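PDB 3CDH: transcriptional regulator, MarR family from Silicibacter pomeroyi DSS-3, which probably binds DNA and regulates transcription, as a winged helix-turn-helix regulator of the MarR family. Local coordinates for residues B[46-51]-B[79-84]. Sequence-based numbering, arbitrary orientation.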
ATOM      1  N   TRP B  46       8.775   7.897  10.028  1.00 39.74           N
ATOM      2  CA  TRP B  46       8.708   9.042   9.136  1.00 39.95           C
ATOM      3  C   TRP B  46       7.272   9.543   8.969  1.00 39.88           C
ATOM      4  O   TRP B  46       7.027  10.761   8.909  1.00 40.88           O
ATOM      5  CB  TRP B  46       9.391   8.717   7.811  1.00 39.88           C
ATOM      6  CG  TRP B  46       8.661   9.140   6.619  1.00 41.16           C
ATOM      7  CD1 TRP B  46       7.975   8.329   5.770  1.00 41.63           C
ATOM      8  CD2 TRP B  46       8.526  10.467   6.103  1.00 42.07           C
ATOM      9  NE1 TRP B  46       7.429   9.057   4.748  1.00 42.98           N
ATOM     10  CE2 TRP B  46       7.747  10.376   4.922  1.00 42.68           C
ATOM     11  CE3 TRP B  46       8.987  11.719   6.511  1.00 42.52           C
ATOM     12  CZ2 TRP B  46       7.403  11.489   4.152  1.00 43.04           C
ATOM     13  CZ3 TRP B  46       8.643  12.840   5.743  1.00 44.51           C
ATOM     14  CH2 TRP B  46       7.852  12.715   4.582  1.00 44.26           C
ATOM     15  N   ARG B  47       6.322   8.618   8.912  1.00 38.19           N
ATOM     16  CA  ARG B  47       4.945   9.014   8.713  1.00 38.20           C
ATOM     17  C   ARG B  47       4.465   9.820   9.901  1.00 39.36           C
ATOM     18  O   ARG B  47       3.783  10.842   9.725  1.00 40.60           O
ATOM     19  CB  ARG B  47       4.053   7.813   8.473  1.00 36.92           C
ATOM     20  CG  ARG B  47       4.345   7.172   7.153  1.00 36.92           C
ATOM     21  CD  ARG B  47       3.514   5.951   6.918  1.00 38.70           C
ATOM     22  NE  ARG B  47       3.674   5.464   5.549  1.00 42.02           N
ATOM     23  CZ  ARG B  47       3.096   4.354   5.078  1.00 42.42           C
ATOM     24  NH1 ARG B  47       2.311   3.604   5.872  1.00 41.58           N
ATOM     25  NH2 ARG B  47       3.306   3.992   3.815  1.00 40.74           N
ATOM     26  N   VAL B  48       4.831   9.391  11.110  1.00 39.30           N
ATOM     27  CA  VAL B  48       4.465  10.167  12.281  1.00 40.28           C
ATOM     28  C   VAL B  48       5.029  11.579  12.145  1.00 42.08           C
ATOM     29  O   VAL B  48       4.294  12.563  12.363  1.00 43.63           O
ATOM     30  CB  VAL B  48       4.944   9.551  13.571  1.00 39.90           C
ATOM     31  CG1 VAL B  48       5.018  10.625  14.674  1.00 40.08           C
ATOM     32  CG2 VAL B  48       4.021   8.431  13.957  1.00 38.07           C
ATOM     33  N   LEU B  49       6.308  11.679  11.763  1.00 41.73           N
ATOM     34  CA  LEU B  49       6.922  12.985  11.531  1.00 43.49           C
ATOM     35  C   LEU B  49       6.217  13.762  10.435  1.00 45.12           C
ATOM     36  O   LEU B  49       5.934  14.962  10.592  1.00 47.06           O
ATOM     37  CB  LEU B  49       8.403  12.858  11.208  1.00 43.15           C
ATOM     38  CG  LEU B  49       9.280  12.284  12.316  1.00 42.17           C
ATOM     39  CD1 LEU B  49      10.643  12.082  11.736  1.00 43.54           C
ATOM     40  CD2 LEU B  49       9.354  13.188  13.545  1.00 40.95           C
ATOM     41  N   ALA B  50       5.913  13.090   9.331  1.00 44.94           N
ATOM     42  CA  ALA B  50       5.180  13.755   8.263  1.00 46.11           C
ATOM     43  C   ALA B  50       3.826  14.306   8.770  1.00 47.76           C
ATOM     44  O   ALA B  50       3.459  15.459   8.462  1.00 49.36           O
ATOM     45  CB  ALA B  50       5.021  12.840   7.083  1.00 44.71           C
ATOM     46  N   CYS B  51       3.109  13.528   9.582  1.00 47.37           N
ATOM     47  CA  CYS B  51       1.820  14.014  10.110  1.00 49.64           C
ATOM     48  C   CYS B  51       1.935  15.148  11.082  1.00 51.54           C
ATOM     49  O   CYS B  51       0.994  15.907  11.222  1.00 53.58           O
ATOM     50  CB  CYS B  51       1.052  12.932  10.840  1.00 48.62           C
ATOM     51  SG  CYS B  51       0.621  11.611   9.814  1.00 48.58           S
ATOM     52  N   ASP B  79       5.680   5.511  21.335  1.00 42.22           N
ATOM     53  CA  ASP B  79       6.461   5.415  22.571  1.00 42.65           C
ATOM     54  C   ASP B  79       7.960   5.418  22.331  1.00 41.54           C
ATOM     55  O   ASP B  79       8.731   5.994  23.120  1.00 41.80           O
ATOM     56  CB  ASP B  79       6.152   4.153  23.339  1.00 43.89           C
ATOM     57  CG  ASP B  79       4.767   4.149  23.920  1.00 46.07           C
ATOM     58  OD1 ASP B  79       4.149   5.227  24.104  1.00 45.27           O
ATOM     59  OD2 ASP B  79       4.292   3.026  24.180  1.00 49.47           O
ATOM     60  N   GLN B  80       8.381   4.756  21.264  1.00 40.18           N
ATOM     61  CA  GLN B  80       9.813   4.649  20.982  1.00 39.39           C
ATOM     62  C   GLN B  80      10.375   6.009  20.606  1.00 39.42           C
ATOM     63  O   GLN B  80      11.461   6.370  21.049  1.00 39.82           O
ATOM     64  CB  GLN B  80      10.084   3.644  19.873  1.00 37.88           C
ATOM     65  CG  GLN B  80       9.793   2.256  20.280  1.00 37.89           C
ATOM     66  CD  GLN B  80       9.953   1.289  19.130  1.00 39.96           C
ATOM     67  OE1 GLN B  80       9.532   1.565  17.991  1.00 39.78           O
ATOM     68  NE2 GLN B  80      10.592   0.148  19.410  1.00 39.87           N
HETATM   69  N   MSE B  81       9.621   6.748  19.798  1.00 38.89           N
HETATM   70  CA  MSE B  81       9.997   8.077  19.419  1.00 40.37           C
HETATM   71  C   MSE B  81      10.023   9.012  20.625  1.00 41.30           C
HETATM   72  O   MSE B  81      10.873   9.891  20.743  1.00 42.59           O
HETATM   73  CB  MSE B  81       9.047   8.584  18.348  1.00 39.48           C
HETATM   74  CG  MSE B  81       9.156   7.805  17.082  1.00 38.36           C
HETATM   75 SE   MSE B  81       7.827   8.371  15.755  0.70 44.33          SE
HETATM   76  CE  MSE B  81       8.651   9.993  15.110  1.00 41.47           C
ATOM     77  N   ASP B  82       9.070   8.831  21.522  1.00 42.60           N
ATOM     78  CA  ASP B  82       9.037   9.541  22.783  1.00 42.96           C
ATOM     79  C   ASP B  82      10.339   9.265  23.519  1.00 42.43           C
ATOM     80  O   ASP B  82      11.020  10.207  23.872  1.00 44.21           O
ATOM     81  CB  ASP B  82       7.828   9.077  23.589  1.00 44.38           C
ATOM     82  CG  ASP B  82       7.494   9.994  24.766  1.00 47.42           C
ATOM     83  OD1 ASP B  82       8.416  10.538  25.397  1.00 46.52           O
ATOM     84  OD2 ASP B  82       6.274  10.143  25.085  1.00 52.76           O
ATOM     85  N   ALA B  83      10.718   8.003  23.716  1.00 40.57           N
ATOM     86  CA  ALA B  83      11.935   7.682  24.478  1.00 40.33           C
ATOM     87  C   ALA B  83      13.203   8.293  23.877  1.00 40.50           C
ATOM     88  O   ALA B  83      14.229   8.510  24.560  1.00 40.03           O
ATOM     89  CB  ALA B  83      12.116   6.203  24.567  1.00 39.75           C
ATOM     90  N   ARG B  84      13.131   8.543  22.580  1.00 40.40           N
ATOM     91  CA  ARG B  84      14.284   8.975  21.845  1.00 41.10           C
ATOM     92  C   ARG B  84      14.318  10.489  21.886  1.00 42.53           C
ATOM     93  O   ARG B  84      15.333  11.082  21.525  1.00 44.01           O
ATOM     94  CB  ARG B  84      14.180   8.495  20.405  1.00 40.69           C
ATOM     95  CG  ARG B  84      15.422   8.661  19.591  1.00 39.93           C
ATOM     96  CD  ARG B  84      15.557   7.448  18.747  1.00 40.97           C
ATOM     97  NE  ARG B  84      14.817   7.578  17.515  1.00 41.35           N
ATOM     98  CZ  ARG B  84      13.846   6.777  17.112  1.00 41.51           C
ATOM     99  NH1 ARG B  84      13.432   5.724  17.825  1.00 38.68           N
ATOM    100  NH2 ARG B  84      13.273   7.064  15.956  1.00 45.23           N
TER
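Met-81, modelled as selenomethionine, spans the gap between helix 71-84 and helix 43-54 and ends against Val-48 and Leu-49. The two backbones stay well apart, 9.3 Å between CA of Val-48 and CA of Met-81, and one long side chain makes the join. Its chain leaves the helix extended and bends at the last torsion (chi3 78°), which turns the terminal methyl aside toward Leu-49. Val-48 meets it tip to tip: CG1, anti to the backbone N (chi1 158°), lies 3.8 Å from SE and 3.7 Å from CE of Met-81. Leu-49 comes in at a slant and brings its CD2 to 3.6 Å from the same CE, so that the methyl touches both neighbours. All three residues are buried. Behind them Val-48 also rests on Leu-63 of helix 60-67, and Leu-49 on Ala-111 and Leu-114 of helix 105-130, which joins the contact to the packing of those two helices. The solvent side is looser: Gln-80 and Arg-84 are exposed. Asp-79 and Asp-82 form salt bridges with Arg-89 of strand 87-89, and Gln-80 bonds to Arg-42, while Arg-84 forms a salt bridge to Glu-45 of helix 43-54, a second link between the two helices. By its place in the winged helix-turn-helix, helix 71-84 is probably the recognition helix. Between these segments the attachment is wholly apolar, small and without directional bonds; they meet through side-chain shape alone, while polar links beside the contact, among them Arg-84 to Glu-45, probably add direction.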